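Local structure of malic enzyme (Entamoeba histolytica, 3NV9) at residues Q23-K28 with G351-Q356; E337-E340 with I345-T348. The protein probably catalyses the NAD(P)-dependent oxidative decarboxylation of malate to pyruvate and is built as a dimer. All coordinates share one frame; numbering follows the deposited sequence.

Contact 1 of 2, residues Q23-K28 with G351-Q356; sequences QRAVAK and GDFPNQ. With NA (sodium ion), chain J.
Lys28 reaches from helix 21-43 to the backbone of Asp352, in the loop that follows strand 345-348, the edge strand of the Rossmann-type NAD-binding domain. A helix near the N terminus is thereby tied to a loop more than 300 residues further along the chain. The tight part lies around the end of this lysine. NZ gives a hydrogen bond of 2.7 Å to Asp352 O, arriving 32° out of the carbonyl plane, and it also forms a salt bridge with Glu12, so a buried ammonium group is held by two partners, Asp352 O and the carboxylate of Glu12. The bend at chi3 (71°) turns the end of the chain toward the loop, where NZ comes to 3.1 Å from Phe353 CE1, approaching the ring obliquely. Behind NZ, CE passes 3.4 Å from Asp352 OD2. That carboxylate is salt-bridged to Arg350; Lys28 NZ stays 4.3 Å from OD2, too far for a salt bridge, though the opposite charges probably still attract.

The packing is looser toward Ala25, whose methyl meets the edge of the Phe353 ring, near its plane; on the loop side of Phe353, Pro354 is exposed to solvent. On another flank Asp352 packs against Asn62 of the second subunit. Further along the loop, the chain turns back on a sodium ion shared with Thr348 and Arg350, and Pro354 O binds it at 2.7 Å.

Contact 2 of 2, residues E337-E340 with I345-T348; sequences EAKE and IVAT. With NA (sodium ion), chain J.
Ala338 and Val346 make the apolar part of this contact, between helix 335-340 and the strand that follows it in a beta-alpha-beta unit. The methyl of Ala338 points at the strand and sits over the fork of the valine, 3.8 Å from Val346 CG2 and 4.2 Å from Val346 CG1. Both branches can face the helix because CG1 is anti to the backbone N (chi1 -173°), which leaves CG2 beside that nitrogen. Lys339 adds the aliphatic part of its chain: CE lies 4.1 Å from Val346 CG2, and the two side chains run past each other in opposite directions. With only a methyl on the helix side, Ala338 CA comes to 7.2 Å from Val346 CA.

The polar link is made through water. Bends at chi2 (-85°) and chi4 (78°) carry Lys339 NZ round toward the strand backbone, where it donates to a water at 2.9 Å. The same water accepts from Val346 N at 3.0 Å, so one oxygen bridges the lysine and a strand amide. Lys339 NZ also forms a salt bridge with Asp402, which probably helps hold it there.

Metal coordination involves Thr348, whose OG1 lies 2.7 Å from the sodium ion; Arg350 O and Pro354 O bind the same ion.

Strand 345-348 is the last strand on its side of the sheet, hydrogen-bonded through Ile345 and Ala347 to the parallel strand 322-325. Helix 335-340 lies against one face of it through Val346, while Ile345 packs against helix 193-213.

How the contacts relate
From the N terminus, the chain enters contact 1 early in helix 21-43, then builds the N-terminal malic enzyme domain and most of the NAD-binding domain before 351-356 returns to that helix. Contact 2 is nested inside this long loop and closes a short one, from helix 335-340 through a four-residue connection into strand 345-348. Only two residues separate the segment 345-348 from 351-356. The contacts, their centres about 11 Å apart, touch directly: Asn355 ND2 probably donates to Val346 O, and both contacts supply ligands to the sodium ion. Together they join helix 21-43 to the edge of the Rossmann sheet.

Contact 1 of 2, residues Q23-K28 with G351-Q356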
loop_
_atom_site.group_PDB
_atom_site.type_symbol
_atom_site.label_atom_id
_atom_site.label_comp_id
_atom_site.label_asym_id
_atom_site.label_seq_id
_atom_site.Cartn_x
_atom_site.Cartn_y
_atom_site.Cartn_z
ATOM N N GLN A 23 -9.655 -38.588 9.594
ATOM C CA GLN A 23 -9.083 -37.847 10.705
ATOM C C GLN A 23 -7.794 -37.087 10.329
ATOM O O GLN A 23 -7.650 -35.902 10.671
ATOM C CB GLN A 23 -8.803 -38.750 11.918
ATOM C CG GLN A 23 -10.052 -39.325 12.645
ATOM C CD GLN A 23 -9.649 -40.373 13.731
ATOM O OE1 GLN A 23 -8.865 -41.259 13.436
ATOM N NE2 GLN A 23 -10.144 -40.214 14.985
ATOM N N ARG A 24 -6.864 -37.765 9.663
ATOM C CA ARG A 24 -5.587 -37.160 9.319
ATOM C C ARG A 24 -5.813 -35.938 8.399
ATOM O O ARG A 24 -5.311 -34.844 8.694
ATOM C CB ARG A 24 -4.604 -38.210 8.756
ATOM C CG ARG A 24 -3.408 -37.637 7.970
ATOM C CD ARG A 24 -2.368 -38.723 7.574
ATOM N NE ARG A 24 -1.927 -39.443 8.752
ATOM C CZ ARG A 24 -0.770 -39.227 9.372
ATOM N NH1 ARG A 24 0.090 -38.315 8.927
ATOM N NH2 ARG A 24 -0.477 -39.924 10.454
ATOM N N ALA A 25 -6.615 -36.105 7.340
ATOM C CA ALA A 25 -6.969 -34.982 6.458
ATOM C C ALA A 25 -7.661 -33.830 7.184
ATOM O O ALA A 25 -7.347 -32.652 6.968
ATOM C CB ALA A 25 -7.808 -35.440 5.238
ATOM N N VAL A 26 -8.612 -34.161 8.051
ATOM C CA VAL A 26 -9.365 -33.123 8.754
ATOM C C VAL A 26 -8.421 -32.435 9.707
ATOM O O VAL A 26 -8.458 -31.226 9.783
ATOM C CB VAL A 26 -10.588 -33.701 9.512
ATOM C CG1 VAL A 26 -11.218 -32.640 10.496
ATOM C CG2 VAL A 26 -11.628 -34.174 8.509
ATOM N N ALA A 27 -7.566 -33.188 10.409
ATOM C CA ALA A 27 -6.626 -32.616 11.394
ATOM C C ALA A 27 -5.589 -31.724 10.760
ATOM O O ALA A 27 -5.230 -30.732 11.359
ATOM C CB ALA A 27 -5.931 -33.670 12.258
ATOM N N LYS A 28 -5.135 -32.027 9.555
ATOM C CA LYS A 28 -4.279 -31.059 8.854
ATOM C C LYS A 28 -4.985 -29.740 8.591
ATOM O O LYS A 28 -4.365 -28.665 8.690
ATOM C CB LYS A 28 -3.793 -31.613 7.534
ATOM C CG LYS A 28 -2.711 -32.674 7.723
ATOM C CD LYS A 28 -2.592 -33.603 6.483
ATOM C CE LYS A 28 -1.970 -32.864 5.296
ATOM N NZ LYS A 28 -1.677 -33.812 4.179
ATOM N N GLY A 351 -0.938 -26.477 -0.175
ATOM C CA GLY A 351 0.457 -26.921 -0.045
ATOM C C GLY A 351 0.712 -28.013 0.970
ATOM O O GLY A 351 1.859 -28.385 1.207
ATOM N N ASP A 352 -0.351 -28.531 1.611
ATOM C CA ASP A 352 -0.162 -29.619 2.549
ATOM C C ASP A 352 -0.481 -30.986 1.959
ATOM O O ASP A 352 -0.409 -32.022 2.683
ATOM C CB ASP A 352 -0.861 -29.374 3.888
ATOM C CG ASP A 352 -2.375 -29.252 3.760
ATOM O OD1 ASP A 352 -2.919 -28.643 2.813
ATOM O OD2 ASP A 352 -3.030 -29.731 4.687
ATOM N N PHE A 353 -0.810 -30.985 0.667
ATOM C CA PHE A 353 -0.972 -32.208 -0.136
ATOM C C PHE A 353 -0.061 -32.085 -1.313
ATOM O O PHE A 353 0.268 -30.982 -1.695
ATOM C CB PHE A 353 -2.415 -32.384 -0.655
ATOM C CG PHE A 353 -3.399 -32.631 0.432
ATOM C CD1 PHE A 353 -3.285 -33.747 1.246
ATOM C CD2 PHE A 353 -4.431 -31.711 0.684
ATOM C CE1 PHE A 353 -4.191 -33.957 2.349
ATOM C CE2 PHE A 353 -5.370 -31.910 1.770
ATOM C CZ PHE A 353 -5.246 -33.054 2.591
ATOM N N PRO A 354 0.349 -33.213 -1.904
ATOM C CA PRO A 354 1.102 -33.119 -3.164
ATOM C C PRO A 354 0.373 -32.365 -4.287
ATOM O O PRO A 354 -0.862 -32.262 -4.282
ATOM C CB PRO A 354 1.277 -34.603 -3.570
ATOM C CG PRO A 354 1.357 -35.336 -2.178
ATOM C CD PRO A 354 0.256 -34.610 -1.408
ATOM N N ASN A 355 1.169 -31.849 -5.225
ATOM C CA ASN A 355 0.725 -31.303 -6.503
ATOM C C ASN A 355 -0.139 -30.077 -6.277
ATOM O O ASN A 355 -1.328 -30.070 -6.565
ATOM C CB ASN A 355 -0.001 -32.375 -7.355
ATOM C CG ASN A 355 0.880 -33.633 -7.644
ATOM O OD1 ASN A 355 2.070 -33.529 -7.995
ATOM N ND2 ASN A 355 0.266 -34.813 -7.548
ATOM N N GLN A 356 0.461 -29.031 -5.712
ATOM C CA GLN A 356 -0.306 -27.814 -5.418
ATOM C C GLN A 356 -0.460 -27.034 -6.685
ATOM O O GLN A 356 0.493 -26.383 -7.162
ATOM C CB GLN A 356 0.319 -26.929 -4.332
ATOM C CG GLN A 356 -0.501 -25.611 -4.146
ATOM C CD GLN A 356 -0.103 -24.782 -2.930
ATOM O OE1 GLN A 356 -0.938 -24.075 -2.343
ATOM N NE2 GLN A 356 1.150 -24.879 -2.532
HETATM NA NA NA J . -2.165 -29.981 -3.494
#

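Contact 2 of 2, residues E337-E340 with I345-T348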
loop_
_atom_site.group_PDB
_atom_site.type_symbol
_atom_site.label_atom_id
_atom_site.label_comp_id
_atom_site.label_asym_id
_atom_site.label_seq_id
_atom_site.Cartn_x
_atom_site.Cartn_y
_atom_site.Cartn_z
ATOM N N GLU A 337 -8.968 -40.155 -0.970
ATOM C CA GLU A 337 -10.302 -40.660 -1.437
ATOM C C GLU A 337 -10.249 -40.835 -2.933
ATOM O O GLU A 337 -10.703 -41.853 -3.424
ATOM C CB GLU A 337 -11.456 -39.707 -1.131
ATOM C CG GLU A 337 -11.652 -39.395 0.320
ATOM C CD GLU A 337 -12.822 -38.450 0.529
ATOM O OE1 GLU A 337 -12.566 -37.210 0.584
ATOM O OE2 GLU A 337 -13.993 -38.941 0.602
ATOM N N ALA A 338 -9.695 -39.830 -3.646
ATOM C CA ALA A 338 -9.485 -39.914 -5.108
ATOM C C ALA A 338 -8.513 -41.037 -5.532
ATOM O O ALA A 338 -8.734 -41.691 -6.544
ATOM C CB ALA A 338 -9.058 -38.537 -5.720
ATOM N N LYS A 339 -7.469 -41.275 -4.744
ATOM C CA LYS A 339 -6.535 -42.396 -5.003
ATOM C C LYS A 339 -7.218 -43.770 -4.825
ATOM O O LYS A 339 -7.086 -44.662 -5.670
ATOM C CB LYS A 339 -5.283 -42.277 -4.130
ATOM C CG LYS A 339 -4.275 -41.209 -4.592
ATOM C CD LYS A 339 -3.314 -41.728 -5.680
ATOM C CE LYS A 339 -2.613 -40.562 -6.419
ATOM N NZ LYS A 339 -1.487 -40.004 -5.587
ATOM N N GLU A 340 -7.958 -43.919 -3.721
ATOM C CA GLU A 340 -8.666 -45.141 -3.407
ATOM C C GLU A 340 -9.611 -45.454 -4.532
ATOM O O GLU A 340 -9.829 -46.594 -4.822
ATOM C CB GLU A 340 -9.494 -44.945 -2.142
ATOM C CG GLU A 340 -8.751 -45.251 -0.873
ATOM C CD GLU A 340 -9.555 -44.965 0.390
ATOM O OE1 GLU A 340 -10.626 -44.251 0.333
ATOM O OE2 GLU A 340 -9.071 -45.462 1.450
ATOM N N ILE A 345 -3.091 -39.345 -10.805
ATOM C CA ILE A 345 -2.574 -38.019 -10.467
ATOM C C ILE A 345 -3.727 -37.194 -9.902
ATOM O O ILE A 345 -4.819 -37.140 -10.500
ATOM C CB ILE A 345 -1.991 -37.328 -11.706
ATOM C CG1 ILE A 345 -0.733 -38.059 -12.201
ATOM C CG2 ILE A 345 -1.730 -35.835 -11.488
ATOM C CD1 ILE A 345 -0.380 -37.712 -13.607
ATOM N N VAL A 346 -3.479 -36.585 -8.743
ATOM C CA VAL A 346 -4.453 -35.717 -8.052
ATOM C C VAL A 346 -3.756 -34.434 -7.605
ATOM O O VAL A 346 -2.680 -34.478 -6.962
ATOM C CB VAL A 346 -5.040 -36.405 -6.756
ATOM C CG1 VAL A 346 -6.169 -35.556 -6.139
ATOM C CG2 VAL A 346 -5.549 -37.805 -7.046
ATOM N N ALA A 347 -4.369 -33.304 -7.947
ATOM C CA ALA A 347 -3.918 -32.001 -7.496
ATOM C C ALA A 347 -4.996 -31.346 -6.659
ATOM O O ALA A 347 -6.199 -31.526 -6.922
ATOM C CB ALA A 347 -3.656 -31.117 -8.659
ATOM N N THR A 348 -4.563 -30.537 -5.696
ATOM C CA THR A 348 -5.450 -29.615 -4.981
ATOM C C THR A 348 -4.846 -28.214 -4.980
ATOM O O THR A 348 -3.754 -27.980 -5.507
ATOM C CB THR A 348 -5.754 -30.074 -3.492
ATOM O OG1 THR A 348 -4.695 -29.720 -2.626
ATOM C CG2 THR A 348 -5.977 -31.541 -3.365
HETATM NA NA NA J . -2.165 -29.981 -3.494
HETATM O O HOH W 1 -1.166 -37.596 -7.095
#